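Local coordinates for protein pseudoaglycone deacetylase Dbv21 (Actinoplanes teichomyceticus, PDB 3DFI) that probably removes an acetyl group from the pseudoaglycone precursor of the lipoglycopeptide antibiotic A40926, as a zinc-binding member of the PIG-L family of de-N-acetylases, at residues I177-W182 with W262-Y267. Numbering follows the deposited sequence.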
loop_
_atom_site.group_PDB
_atom_site.type_symbol
_atom_site.label_atom_id
_atom_site.label_comp_id
_atom_site.label_asym_id
_atom_site.label_seq_id
_atom_site.Cartn_x
_atom_site.Cartn_y
_atom_site.Cartn_z
ATOM N N ILE A 177 -1.097 -13.894 12.900
ATOM C CA ILE A 177 -0.234 -12.733 12.956
ATOM C C ILE A 177 -1.080 -11.481 13.219
ATOM O O ILE A 177 -2.089 -11.261 12.531
ATOM C CB ILE A 177 0.545 -12.495 11.605
ATOM C CG1 ILE A 177 1.166 -13.783 11.019
ATOM C CG2 ILE A 177 1.512 -11.293 11.735
ATOM C CD1 ILE A 177 2.104 -14.599 11.943
ATOM N N PRO A 178 -0.675 -10.654 14.211
ATOM C CA PRO A 178 -1.328 -9.361 14.409
ATOM C C PRO A 178 -1.349 -8.472 13.151
ATOM O O PRO A 178 -0.399 -8.466 12.373
ATOM C CB PRO A 178 -0.514 -8.724 15.542
ATOM C CG PRO A 178 0.055 -9.917 16.320
ATOM C CD PRO A 178 0.376 -10.912 15.220
ATOM N N LEU A 179 -2.442 -7.735 12.969
ATOM C CA LEU A 179 -2.709 -6.999 11.730
ATOM C C LEU A 179 -3.295 -5.611 12.032
ATOM O O LEU A 179 -4.037 -5.457 12.997
ATOM C CB LEU A 179 -3.674 -7.815 10.844
ATOM C CG LEU A 179 -4.257 -7.145 9.584
ATOM C CD1 LEU A 179 -4.563 -8.141 8.516
ATOM C CD2 LEU A 179 -5.525 -6.363 9.949
ATOM N N ARG A 180 -2.921 -4.628 11.205
ATOM C CA ARG A 180 -3.480 -3.265 11.188
ATOM C C ARG A 180 -3.820 -2.846 9.741
ATOM O O ARG A 180 -3.186 -3.270 8.766
ATOM C CB ARG A 180 -2.495 -2.269 11.812
ATOM C CG ARG A 180 -2.204 -2.577 13.302
ATOM C CD ARG A 180 -1.449 -1.440 13.981
ATOM N NE ARG A 180 -2.312 -0.281 14.228
ATOM C CZ ARG A 180 -2.942 -0.031 15.375
ATOM N NH1 ARG A 180 -3.705 1.048 15.483
ATOM N NH2 ARG A 180 -2.811 -0.844 16.420
ATOM N N LEU A 181 -4.851 -2.037 9.612
ATOM C CA LEU A 181 -5.279 -1.557 8.329
ATOM C C LEU A 181 -4.933 -0.085 8.300
ATOM O O LEU A 181 -5.274 0.658 9.230
ATOM C CB LEU A 181 -6.786 -1.786 8.147
ATOM C CG LEU A 181 -7.262 -3.257 8.152
ATOM C CD1 LEU A 181 -8.725 -3.361 7.838
ATOM C CD2 LEU A 181 -6.446 -4.127 7.178
ATOM N N TRP A 182 -4.253 0.337 7.231
ATOM C CA TRP A 182 -3.864 1.735 7.074
ATOM C C TRP A 182 -4.868 2.608 6.310
ATOM O O TRP A 182 -5.683 2.112 5.543
ATOM C CB TRP A 182 -2.472 1.855 6.451
ATOM C CG TRP A 182 -2.350 1.503 4.948
ATOM C CD1 TRP A 182 -3.003 2.103 3.888
ATOM C CD2 TRP A 182 -1.492 0.496 4.364
ATOM N NE1 TRP A 182 -2.594 1.527 2.688
ATOM C CE2 TRP A 182 -1.673 0.546 2.953
ATOM C CE3 TRP A 182 -0.590 -0.449 4.901
ATOM C CZ2 TRP A 182 -0.986 -0.321 2.070
ATOM C CZ3 TRP A 182 0.107 -1.285 4.025
ATOM C CH2 TRP A 182 -0.113 -1.230 2.625
ATOM N N TRP A 262 -5.786 1.271 11.836
ATOM C CA TRP A 262 -6.783 0.728 12.760
ATOM C C TRP A 262 -6.541 -0.757 13.018
ATOM O O TRP A 262 -6.174 -1.497 12.085
ATOM C CB TRP A 262 -8.211 0.831 12.209
ATOM C CG TRP A 262 -8.769 2.158 11.887
ATOM C CD1 TRP A 262 -9.659 2.884 12.637
ATOM C CD2 TRP A 262 -8.536 2.923 10.685
ATOM N NE1 TRP A 262 -9.975 4.043 11.984
ATOM C CE2 TRP A 262 -9.312 4.088 10.782
ATOM C CE3 TRP A 262 -7.761 2.715 9.535
ATOM C CZ2 TRP A 262 -9.318 5.074 9.784
ATOM C CZ3 TRP A 262 -7.765 3.684 8.542
ATOM C CH2 TRP A 262 -8.537 4.859 8.677
ATOM N N PRO A 263 -6.795 -1.215 14.264
ATOM C CA PRO A 263 -6.843 -2.657 14.475
ATOM C C PRO A 263 -8.224 -3.173 14.054
ATOM O O PRO A 263 -9.139 -2.380 13.830
ATOM C CB PRO A 263 -6.663 -2.803 15.994
ATOM C CG PRO A 263 -7.246 -1.562 16.565
ATOM C CD PRO A 263 -7.091 -0.468 15.512
ATOM N N VAL A 264 -8.377 -4.487 13.964
ATOM C CA VAL A 264 -9.631 -5.051 13.482
ATOM C C VAL A 264 -10.198 -5.955 14.554
ATOM O O VAL A 264 -9.484 -6.774 15.128
ATOM C CB VAL A 264 -9.432 -5.831 12.156
ATOM C CG1 VAL A 264 -10.743 -6.402 11.651
ATOM C CG2 VAL A 264 -8.842 -4.901 11.100
ATOM N N ILE A 265 -11.480 -5.776 14.832
ATOM C CA ILE A 265 -12.137 -6.569 15.812
ATOM C C ILE A 265 -13.148 -7.484 15.100
ATOM O O ILE A 265 -13.948 -7.037 14.274
ATOM C CB ILE A 265 -12.748 -5.681 16.979
ATOM C CG1 ILE A 265 -13.626 -4.556 16.473
ATOM C CG2 ILE A 265 -11.650 -4.919 17.717
ATOM C CD1 ILE A 265 -13.885 -3.478 17.593
ATOM N N ARG A 266 -13.085 -8.776 15.406
ATOM C CA ARG A 266 -14.037 -9.721 14.866
ATOM C C ARG A 266 -15.158 -9.989 15.884
ATOM O O ARG A 266 -15.009 -10.822 16.782
ATOM C CB ARG A 266 -13.295 -11.000 14.470
ATOM C CG ARG A 266 -14.103 -12.030 13.756
ATOM C CD ARG A 266 -13.377 -13.344 13.928
ATOM N NE ARG A 266 -13.293 -14.112 12.708
ATOM C CZ ARG A 266 -12.951 -15.399 12.638
ATOM N NH1 ARG A 266 -12.925 -15.969 11.459
ATOM N NH2 ARG A 266 -12.667 -16.117 13.728
ATOM N N TYR A 267 -16.280 -9.280 15.764
ATOM C CA TYR A 267 -17.400 -9.533 16.685
ATOM C C TYR A 267 -18.168 -10.827 16.382
ATOM O O TYR A 267 -18.871 -11.316 17.242
ATOM C CB TYR A 267 -18.365 -8.339 16.768
ATOM C CG TYR A 267 -18.945 -7.928 15.445
ATOM C CD1 TYR A 267 -18.371 -6.885 14.718
ATOM C CD2 TYR A 267 -20.059 -8.581 14.910
ATOM C CE1 TYR A 267 -18.880 -6.505 13.492
ATOM C CE2 TYR A 267 -20.586 -8.206 13.679
ATOM C CZ TYR A 267 -19.993 -7.161 12.981
ATOM O OH TYR A 267 -20.488 -6.764 11.761
HETATM O O HOH W 1 -6.149 -6.227 14.476
#
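Leu181 and Trp262 form an antiparallel hydrogen-bonded pair: Leu181 N donates to Trp262 O at 2.9 Å and Trp262 N to Leu181 O at 2.7 Å, while the N-to-C directions of strands 179-182 and 262-266 make an angle of 123°, well short of antiparallel. Two residues along, the strands have parted, and a water bridges Leu179 O, to which it donates, and Val264 N, from which it accepts. Val264 points toward strand 179-182, and with CG1 anti to the backbone N (chi1 -179°) its other methyl, CG2, faces both leucines, 3.6 Å from Leu181 CD1 and 3.8 Å from Leu179 CD2. Leu169 of helix 159-174 touches Val264 and Leu179, covering this apolar patch. In the mixed, Rossmann-like α/β sheet of the PIG-L fold, strand 179-182 is the last of five parallel strands, bonded on its other side to strand 148-152; the contact adds the antiparallel strand 258-266, which strand 201-210 follows. On the opposite face of the sheet from Leu181 and Trp262, the Arg180 chain bends at chi3 (73°) and runs beside Pro263, bringing NH1 to 3.7 Å from Pro263 CD. Pro263 N sits over one guanidinium face, offset toward its rim, and NE is hydrogen-bonded to Thr261 OG1, which helps fix the group's rotation. The Trp262 indole meets strand 179-182 by its edge, CE3 lying 3.2 Å from Leu181 O and CZ3 3.8 Å from Trp182 C. Trp182 starts away from strand 262-266, and its side chain lies about 5 Å from that of the zinc ligand Asp19.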